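Local coordinates for protein oxalate biosynthetic component 1 (Burkholderia thailandensis, PDB 5IKY) that acts as a bifunctional serine hydrolase and lyase, probably with an alpha/beta-hydrolase-type catalytic centre, in quorum sensing-dependent production of oxalate, at residues Y701-N706 with T993-V998; D997-A1002 with D1067-R1072; I693-N698 with V705-R710. All coordinates share one frame; numbering follows the deposited sequence.

Interaction 1 (Y701-N706 with T993-V998)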
loop_
_atom_site.group_PDB
_atom_site.type_symbol
_atom_site.label_atom_id
_atom_site.label_comp_id
_atom_site.label_asym_id
_atom_site.label_seq_id
_atom_site.Cartn_x
_atom_site.Cartn_y
_atom_site.Cartn_z
ATOM N N TYR A 701 -6.355 7.384 -2.955
ATOM C CA TYR A 701 -5.047 8.008 -2.756
ATOM C C TYR A 701 -4.364 7.531 -1.474
ATOM O O TYR A 701 -3.742 8.319 -0.762
ATOM C CB TYR A 701 -5.186 9.536 -2.756
ATOM C CG TYR A 701 -5.815 10.062 -4.027
ATOM C CD1 TYR A 701 -5.032 10.374 -5.130
ATOM C CD2 TYR A 701 -7.190 10.229 -4.133
ATOM C CE1 TYR A 701 -5.598 10.841 -6.300
ATOM C CE2 TYR A 701 -7.765 10.698 -5.299
ATOM C CZ TYR A 701 -6.964 11.002 -6.378
ATOM O OH TYR A 701 -7.527 11.472 -7.542
ATOM N N SER A 702 -4.480 6.233 -1.202
ATOM C CA SER A 702 -3.843 5.615 -0.042
ATOM C C SER A 702 -2.475 5.050 -0.392
ATOM O O SER A 702 -1.655 4.792 0.487
ATOM C CB SER A 702 -4.718 4.492 0.523
ATOM O OG SER A 702 -6.018 4.949 0.833
ATOM N N ASN A 703 -2.238 4.845 -1.682
ATOM C CA ASN A 703 -1.051 4.130 -2.122
ATOM C C ASN A 703 -0.720 4.420 -3.583
ATOM O O ASN A 703 -1.544 4.963 -4.321
ATOM C CB ASN A 703 -1.248 2.626 -1.911
ATOM C CG ASN A 703 0.059 1.857 -1.884
ATOM O OD1 ASN A 703 1.112 2.405 -1.554
ATOM N ND2 ASN A 703 -0.003 0.578 -2.237
ATOM N N VAL A 704 0.493 4.059 -3.989
ATOM C CA VAL A 704 0.918 4.204 -5.375
ATOM C C VAL A 704 1.164 2.827 -5.981
ATOM O O VAL A 704 1.870 2.004 -5.400
ATOM C CB VAL A 704 2.193 5.061 -5.491
ATOM C CG1 VAL A 704 2.519 5.330 -6.950
ATOM C CG2 VAL A 704 2.020 6.372 -4.737
ATOM N N VAL A 705 0.576 2.578 -7.149
ATOM C CA VAL A 705 0.679 1.272 -7.791
ATOM C C VAL A 705 1.397 1.360 -9.136
ATOM O O VAL A 705 1.703 2.452 -9.611
ATOM C CB VAL A 705 -0.713 0.642 -7.998
ATOM C CG1 VAL A 705 -1.520 0.712 -6.711
ATOM C CG2 VAL A 705 -1.452 1.343 -9.120
ATOM N N ASN A 706 1.655 0.198 -9.736
ATOM C CA ASN A 706 2.370 0.087 -11.011
ATOM C C ASN A 706 3.747 0.740 -10.967
ATOM O O ASN A 706 4.128 1.479 -11.876
ATOM C CB ASN A 706 1.544 0.688 -12.152
ATOM C CG ASN A 706 0.247 -0.061 -12.390
ATOM O OD1 ASN A 706 0.116 -1.230 -12.022
ATOM N ND2 ASN A 706 -0.719 0.607 -13.018
ATOM N N THR A 993 13.005 13.730 -2.873
ATOM C CA THR A 993 11.836 13.330 -3.649
ATOM C C THR A 993 10.907 12.441 -2.824
ATOM O O THR A 993 11.357 11.521 -2.139
ATOM C CB THR A 993 12.245 12.598 -4.943
ATOM O OG1 THR A 993 13.087 13.451 -5.729
ATOM C CG2 THR A 993 11.019 12.217 -5.760
ATOM N N ALA A 994 9.612 12.729 -2.893
ATOM C CA ALA A 994 8.617 12.020 -2.097
ATOM C C ALA A 994 8.068 10.785 -2.810
ATOM O O ALA A 994 7.984 10.743 -4.037
ATOM C CB ALA A 994 7.480 12.960 -1.727
ATOM N N PHE A 995 7.686 9.782 -2.025
ATOM C CA PHE A 995 7.156 8.535 -2.563
ATOM C C PHE A 995 5.819 8.738 -3.268
ATOM O O PHE A 995 5.541 8.099 -4.281
ATOM C CB PHE A 995 7.004 7.500 -1.449
ATOM C CG PHE A 995 6.209 6.289 -1.847
ATOM C CD1 PHE A 995 6.743 5.348 -2.714
ATOM C CD2 PHE A 995 4.935 6.084 -1.345
ATOM C CE1 PHE A 995 6.015 4.228 -3.079
ATOM C CE2 PHE A 995 4.202 4.968 -1.704
ATOM C CZ PHE A 995 4.743 4.039 -2.573
ATOM N N ASN A 996 4.992 9.628 -2.729
ATOM C CA ASN A 996 3.684 9.890 -3.317
ATOM C C ASN A 996 3.750 10.939 -4.419
ATOM O O ASN A 996 2.724 11.337 -4.972
ATOM C CB ASN A 996 2.690 10.328 -2.242
ATOM C CG ASN A 996 3.219 11.462 -1.395
ATOM O OD1 ASN A 996 4.399 11.491 -1.048
ATOM N ND2 ASN A 996 2.350 12.407 -1.061
ATOM N N ASP A 997 4.959 11.394 -4.732
ATOM C CA ASP A 997 5.151 12.283 -5.869
ATOM C C ASP A 997 5.136 11.442 -7.138
ATOM O O ASP A 997 6.187 11.098 -7.681
ATOM C CB ASP A 997 6.458 13.067 -5.744
ATOM C CG ASP A 997 6.543 14.222 -6.723
ATOM O OD1 ASP A 997 5.766 14.241 -7.701
ATOM O OD2 ASP A 997 7.398 15.109 -6.520
ATOM N N VAL A 998 3.934 11.118 -7.604
ATOM C CA VAL A 998 3.766 10.184 -8.707
ATOM C C VAL A 998 4.323 10.731 -10.022
ATOM O O VAL A 998 4.761 9.965 -10.879
ATOM C CB VAL A 998 2.281 9.801 -8.891
ATOM C CG1 VAL A 998 1.781 9.050 -7.672
ATOM C CG2 VAL A 998 1.431 11.038 -9.149
#

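Interaction 2 (D997-A1002 with D1067-R1072)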
loop_
_atom_site.group_PDB
_atom_site.type_symbol
_atom_site.label_atom_id
_atom_site.label_comp_id
_atom_site.label_asym_id
_atom_site.label_seq_id
_atom_site.Cartn_x
_atom_site.Cartn_y
_atom_site.Cartn_z
ATOM N N ASP A 997 4.959 11.394 -4.732
ATOM C CA ASP A 997 5.151 12.283 -5.869
ATOM C C ASP A 997 5.136 11.442 -7.138
ATOM O O ASP A 997 6.187 11.098 -7.681
ATOM C CB ASP A 997 6.458 13.067 -5.744
ATOM C CG ASP A 997 6.543 14.222 -6.723
ATOM O OD1 ASP A 997 5.766 14.241 -7.701
ATOM O OD2 ASP A 997 7.398 15.109 -6.520
ATOM N N VAL A 998 3.934 11.118 -7.604
ATOM C CA VAL A 998 3.766 10.184 -8.707
ATOM C C VAL A 998 4.323 10.731 -10.022
ATOM O O VAL A 998 4.761 9.965 -10.879
ATOM C CB VAL A 998 2.281 9.801 -8.891
ATOM C CG1 VAL A 998 1.781 9.050 -7.672
ATOM C CG2 VAL A 998 1.431 11.038 -9.149
ATOM N N ARG A 999 4.323 12.051 -10.179
ATOM C CA ARG A 999 4.845 12.648 -11.403
ATOM C C ARG A 999 6.367 12.572 -11.424
ATOM O O ARG A 999 6.966 12.347 -12.479
ATOM C CB ARG A 999 4.384 14.096 -11.559
ATOM C CG ARG A 999 4.461 14.585 -12.998
ATOM C CD ARG A 999 4.160 16.069 -13.133
ATOM N NE ARG A 999 4.296 16.506 -14.521
ATOM C CZ ARG A 999 4.545 17.756 -14.897
ATOM N NH1 ARG A 999 4.691 18.709 -13.988
ATOM N NH2 ARG A 999 4.650 18.052 -16.185
ATOM N N SER A 1000 6.988 12.751 -10.259
ATOM C CA SER A 1000 8.428 12.570 -10.136
ATOM C C SER A 1000 8.800 11.096 -10.237
ATOM O O SER A 1000 9.828 10.749 -10.817
ATOM C CB SER A 1000 8.941 13.147 -8.819
ATOM O OG SER A 1000 8.834 14.560 -8.801
ATOM N N LEU A 1001 7.963 10.234 -9.666
ATOM C CA LEU A 1001 8.189 8.796 -9.739
ATOM C C LEU A 1001 8.133 8.301 -11.177
ATOM O O LEU A 1001 9.007 7.560 -11.620
ATOM C CB LEU A 1001 7.168 8.041 -8.890
ATOM C CG LEU A 1001 7.654 7.568 -7.520
ATOM C CD1 LEU A 1001 6.612 6.678 -6.880
ATOM C CD2 LEU A 1001 8.975 6.837 -7.642
ATOM N N ALA A 1002 7.101 8.723 -11.903
ATOM C CA ALA A 1002 6.921 8.320 -13.294
ATOM C C ALA A 1002 8.073 8.796 -14.174
ATOM O O ALA A 1002 8.346 8.213 -15.223
ATOM C CB ALA A 1002 5.596 8.849 -13.830
ATOM N N ASP A 1067 -1.700 15.219 -4.686
ATOM C CA ASP A 1067 -1.031 16.514 -4.827
ATOM C C ASP A 1067 0.365 16.500 -4.198
ATOM O O ASP A 1067 0.715 17.377 -3.407
ATOM C CB ASP A 1067 -1.892 17.625 -4.210
ATOM C CG ASP A 1067 -1.415 19.015 -4.584
ATOM O OD1 ASP A 1067 -1.612 19.422 -5.749
ATOM O OD2 ASP A 1067 -0.855 19.707 -3.708
ATOM N N GLY A 1068 1.159 15.497 -4.559
ATOM C CA GLY A 1068 2.471 15.313 -3.967
ATOM C C GLY A 1068 3.608 15.932 -4.758
ATOM O O GLY A 1068 4.777 15.661 -4.485
ATOM N N HIS A 1069 3.270 16.768 -5.733
ATOM C CA HIS A 1069 4.279 17.397 -6.577
ATOM C C HIS A 1069 4.412 18.895 -6.292
ATOM O O HIS A 1069 5.233 19.581 -6.901
ATOM C CB HIS A 1069 3.946 17.172 -8.055
ATOM C CG HIS A 1069 5.073 17.493 -8.987
ATOM N ND1 HIS A 1069 6.324 16.926 -8.866
ATOM C CD2 HIS A 1069 5.141 18.330 -10.051
ATOM C CE1 HIS A 1069 7.111 17.394 -9.818
ATOM N NE2 HIS A 1069 6.418 18.248 -10.550
ATOM N N SER A 1070 3.607 19.401 -5.362
ATOM C CA SER A 1070 3.621 20.827 -5.053
ATOM C C SER A 1070 4.911 21.223 -4.341
ATOM O O SER A 1070 5.278 20.636 -3.323
ATOM C CB SER A 1070 2.412 21.210 -4.198
ATOM O OG SER A 1070 2.694 21.046 -2.821
ATOM N N ILE A 1071 5.591 22.227 -4.886
ATOM C CA ILE A 1071 6.845 22.704 -4.316
ATOM C C ILE A 1071 6.615 23.295 -2.923
ATOM O O ILE A 1071 7.523 23.317 -2.090
ATOM C CB ILE A 1071 7.513 23.751 -5.241
ATOM C CG1 ILE A 1071 8.887 24.160 -4.702
ATOM C CG2 ILE A 1071 6.612 24.963 -5.431
ATOM C CD1 ILE A 1071 9.829 22.996 -4.497
ATOM N N ARG A 1072 5.391 23.750 -2.671
ATOM C CA ARG A 1072 5.033 24.309 -1.372
ATOM C C ARG A 1072 5.137 23.260 -0.268
ATOM O O ARG A 1072 5.819 23.476 0.733
ATOM C CB ARG A 1072 3.620 24.896 -1.410
#

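Interaction 3 (I693-N698 with V705-R710)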
loop_
_atom_site.group_PDB
_atom_site.type_symbol
_atom_site.label_atom_id
_atom_site.label_comp_id
_atom_site.label_asym_id
_atom_site.label_seq_id
_atom_site.Cartn_x
_atom_site.Cartn_y
_atom_site.Cartn_z
ATOM N N ILE A 693 -0.526 5.248 -16.893
ATOM C CA ILE A 693 -0.511 3.901 -16.325
ATOM C C ILE A 693 0.611 3.703 -15.290
ATOM O O ILE A 693 0.353 3.166 -14.210
ATOM C CB ILE A 693 -0.390 2.826 -17.429
ATOM C CG1 ILE A 693 -1.625 2.854 -18.331
ATOM C CG2 ILE A 693 -0.216 1.438 -16.818
ATOM C CD1 ILE A 693 -1.537 1.905 -19.504
ATOM N N PRO A 694 1.853 4.132 -15.596
ATOM C CA PRO A 694 2.863 3.948 -14.546
ATOM C C PRO A 694 2.621 4.853 -13.344
ATOM O O PRO A 694 2.191 5.992 -13.520
ATOM C CB PRO A 694 4.180 4.325 -15.242
ATOM C CG PRO A 694 3.880 4.306 -16.699
ATOM C CD PRO A 694 2.449 4.705 -16.815
ATOM N N CYS A 695 2.888 4.337 -12.148
ATOM C CA CYS A 695 2.813 5.112 -10.912
ATOM C C CYS A 695 1.438 5.746 -10.696
ATOM O O CYS A 695 1.320 6.948 -10.461
ATOM C CB CYS A 695 3.902 6.183 -10.904
ATOM S SG CYS A 695 5.560 5.505 -11.131
ATOM N N ARG A 696 0.406 4.914 -10.777
ATOM C CA ARG A 696 -0.972 5.321 -10.533
ATOM C C ARG A 696 -1.261 5.466 -9.039
ATOM O O ARG A 696 -0.564 4.891 -8.203
ATOM C CB ARG A 696 -1.934 4.291 -11.129
ATOM C CG ARG A 696 -2.572 4.656 -12.447
ATOM C CD ARG A 696 -3.487 3.522 -12.893
ATOM N NE ARG A 696 -4.355 3.070 -11.806
ATOM C CZ ARG A 696 -4.544 1.796 -11.473
ATOM N NH1 ARG A 696 -3.931 0.830 -12.143
ATOM N NH2 ARG A 696 -5.352 1.485 -10.467
ATOM N N TYR A 697 -2.298 6.231 -8.711
ATOM C CA TYR A 697 -2.868 6.197 -7.370
ATOM C C TYR A 697 -3.910 5.093 -7.312
ATOM O O TYR A 697 -4.503 4.739 -8.331
ATOM C CB TYR A 697 -3.523 7.531 -6.997
ATOM C CG TYR A 697 -2.571 8.635 -6.612
ATOM C CD1 TYR A 697 -1.817 8.557 -5.447
ATOM C CD2 TYR A 697 -2.447 9.773 -7.397
ATOM C CE1 TYR A 697 -0.950 9.574 -5.089
ATOM C CE2 TYR A 697 -1.586 10.793 -7.048
ATOM C CZ TYR A 697 -0.840 10.690 -5.895
ATOM O OH TYR A 697 0.017 11.710 -5.551
ATOM N N ASN A 698 -4.143 4.550 -6.123
ATOM C CA ASN A 698 -5.307 3.703 -5.920
ATOM C C ASN A 698 -6.529 4.604 -5.740
ATOM O O ASN A 698 -6.401 5.828 -5.749
ATOM C CB ASN A 698 -5.113 2.764 -4.727
ATOM C CG ASN A 698 -4.849 3.504 -3.433
ATOM O OD1 ASN A 698 -4.537 4.695 -3.434
ATOM N ND2 ASN A 698 -4.958 2.792 -2.319
ATOM N N VAL A 705 0.576 2.578 -7.149
ATOM C CA VAL A 705 0.679 1.272 -7.791
ATOM C C VAL A 705 1.397 1.360 -9.136
ATOM O O VAL A 705 1.703 2.452 -9.611
ATOM C CB VAL A 705 -0.713 0.642 -7.998
ATOM C CG1 VAL A 705 -1.520 0.712 -6.711
ATOM C CG2 VAL A 705 -1.452 1.343 -9.120
ATOM N N ASN A 706 1.655 0.198 -9.736
ATOM C CA ASN A 706 2.370 0.087 -11.011
ATOM C C ASN A 706 3.747 0.740 -10.967
ATOM O O ASN A 706 4.128 1.479 -11.876
ATOM C CB ASN A 706 1.544 0.688 -12.152
ATOM C CG ASN A 706 0.247 -0.061 -12.390
ATOM O OD1 ASN A 706 0.116 -1.230 -12.022
ATOM N ND2 ASN A 706 -0.719 0.607 -13.018
ATOM N N LEU A 707 4.490 0.452 -9.903
ATOM C CA LEU A 707 5.829 0.998 -9.719
ATOM C C LEU A 707 6.879 0.179 -10.459
ATOM O O LEU A 707 8.008 0.629 -10.652
ATOM C CB LEU A 707 6.174 1.059 -8.231
ATOM C CG LEU A 707 5.273 1.950 -7.381
ATOM C CD1 LEU A 707 5.631 1.824 -5.909
ATOM C CD2 LEU A 707 5.394 3.387 -7.845
ATOM N N GLY A 708 6.500 -1.026 -10.871
ATOM C CA GLY A 708 7.423 -1.937 -11.522
ATOM C C GLY A 708 7.819 -1.515 -12.923
ATOM O O GLY A 708 8.938 -1.784 -13.362
ATOM N N LEU A 709 6.904 -0.849 -13.622
ATOM C CA LEU A 709 7.136 -0.426 -15.003
ATOM C C LEU A 709 8.387 0.443 -15.159
ATOM O O LEU A 709 9.032 0.421 -16.206
ATOM C CB LEU A 709 5.916 0.326 -15.537
ATOM C CG LEU A 709 4.612 -0.472 -15.591
ATOM C CD1 LEU A 709 3.467 0.402 -16.082
ATOM C CD2 LEU A 709 4.766 -1.707 -16.475
ATOM N N ARG A 710 8.732 1.191 -14.112
ATOM C CA ARG A 710 9.883 2.095 -14.145
ATOM C C ARG A 710 11.209 1.375 -14.380
ATOM O O ARG A 710 12.159 1.966 -14.895
ATOM C CB ARG A 710 9.983 2.891 -12.838
ATOM C CG ARG A 710 8.682 3.495 -12.346
ATOM C CD ARG A 710 8.931 4.456 -11.185
ATOM N NE ARG A 710 9.827 3.888 -10.184
ATOM C CZ ARG A 710 10.851 4.536 -9.640
ATOM N NH1 ARG A 710 11.115 5.789 -9.989
ATOM N NH2 ARG A 710 11.610 3.928 -8.739
#

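Interaction 1 (Y701-N706 with T993-V998)
The isopropyl group of Val704 fits between the ring of Phe995 and the side chain of Val998, and carries most of this contact. Its CB points toward 993-998, and the two methyls divide the work. CG1, anti to the backbone N (chi1 -173°), meets Val998 CG1 at 3.9 Å. CG2 lies 4.0 Å from Phe995 CE2, approaching the ring obliquely, and 3.9 Å from the carbonyl atom Phe995 O; with Val998 CG1 also close by, this methyl has ring, carbonyl and valine around it. The stem joins in as well, Val704 CB lying 4.0 Å from Phe995 CZ. CG of Phe995 is anti to the backbone N (chi1 168°), and the ring beyond it extends to Val704. Asn996 adds its backbone, with CA 4.1 Å from Val704 CG2, while its amide turns away and OD1 accepts from Leu1058 N. This half is mostly buried and held by van der Waals contacts, with one carbonyl oxygen among them.

The other half is looser. Asn703 is partly exposed and brings its OD1 to the edge of the Phe995 ring, near the ring plane and 4.0 Å from CE2; amide and ring planes are 37° apart.

Within 993-998 the backbone makes a type I beta turn from Ala994 to Asp997, closed by Asp997 N to Ala994 O at 3.2 Å. This turn follows strand 988-992 and leads into helix 998-1002. The arrangement therefore packs the short strand 704-705 of the cap region against the loop at the C-terminal end of an inner strand, 988-992, of the alpha/beta-hydrolase sheet.

Interaction 2 (D997-A1002 with D1067-R1072)
Arg999 lays its CD over one face of the His1069 imidazole, a CH-pi contact with CD 4.3 Å from the ring centroid and 26° off the ring normal. The arginine chain is extended from CG to NE, and the guanidinium stands nearly upright to the ring, the two planes 81° apart, with His1069 CD2 at the guanidinium edge.

The carboxylate of Asp997 meets the same imidazole at ND1. His1069 ND1 donates to both oxygens, to Asp997 OD1 at 3.0 Å and, more nearly straight at 170°, to Asp997 OD2 at 3.2 Å. Both oxygens use their syn lone pairs, and OD2 lies in the ring plane while OD1 is tilted out of it.

Ser1000 holds the carboxylate from above its plane: its N donates to Asp997 OD1 at 3.2 Å, a helix N-cap bond, and its OG to Asp997 OD2 at 2.8 Å. Tyr1074 OH is a further partner of OD2, which leaves the carboxylate little freedom to rotate. Gly1068 passes close behind, its O 3.2 Å from Asp997 CG.

On the far side of the imidazole, His1069 NE2 is hydrogen-bonded to Ser935 OG, at the end of strand 929-935. The resulting Asp-His-Ser chain, with the serine at the end of one strand and the acid in the loop after another, 988-992, is consistent with the catalytic triad of an alpha/beta-hydrolase.

Interaction 3 (I693-N698 with V705-R710)
Two acceptors hold Asn706 ND2: Ile693 O, at 3.0 Å with the N-H pointing at it at 158°, and OD2 of Asp531 on helix 530-541. Arg696 NH1, 3.3 Å from Asn706 ND2, is a second donor and not a partner; it forms a salt bridge with the same Asp531 oxygen, so one carboxylate draws the two groups together, their planes 72° apart. The Arg696 chain bends at chi3 (47°), and Val705 CG2 sits over the centre of one guanidinium face, 3.9 Å from CZ.

The Arg696 and Val705 side chains lie on one face of a small antiparallel two-stranded hairpin, strand 696-697 with strand 704-705. The two residues form its hydrogen-bonded pair: Val705 N donates to Arg696 O at 2.8 Å, while the return bond, Arg696 N to Val705 O, is weak. One residue beyond the pair, Cys695 N reaches Asn706 O at 3.1 Å. Cys695 and Asn706 both have left-handed backbone angles, and the two chains bend there out of the strands.

Past the bend the contact turns apolar. Leu709 CD1 packs on Ile693 CG2 at 3.9 Å and beside the Pro694 ring, the leucine and proline side chains crossing at about a right angle. Cys695 SG lies 3.5 Å from Arg710 CD and 3.9 Å from Leu707 CD2, in a patch that Leu1001 of helix 998-1002 also touches.

Along the chain, interaction 3 comes first, within the cap region; it shares Val705 and Asn706 with interaction 1, where Val704 of the same hairpin strand makes the contact. Interaction 1 joins segments 287 positions apart and reaches the C-terminal hydrolase region, where it shares Asp997 and Val998 with interaction 2. The centres of interactions 1 and 3 lie about 8 Å apart, as do those of interactions 1 and 2. Further ties run between them: the Tyr697 hydroxyl probably bonds to Asn996 O, Arg710 NH1 probably bonds to Leu1001 O, and Val998 packs on Tyr697. The cap hairpin thus lies directly against the loop that carries the presumed triad acid and the helix it caps.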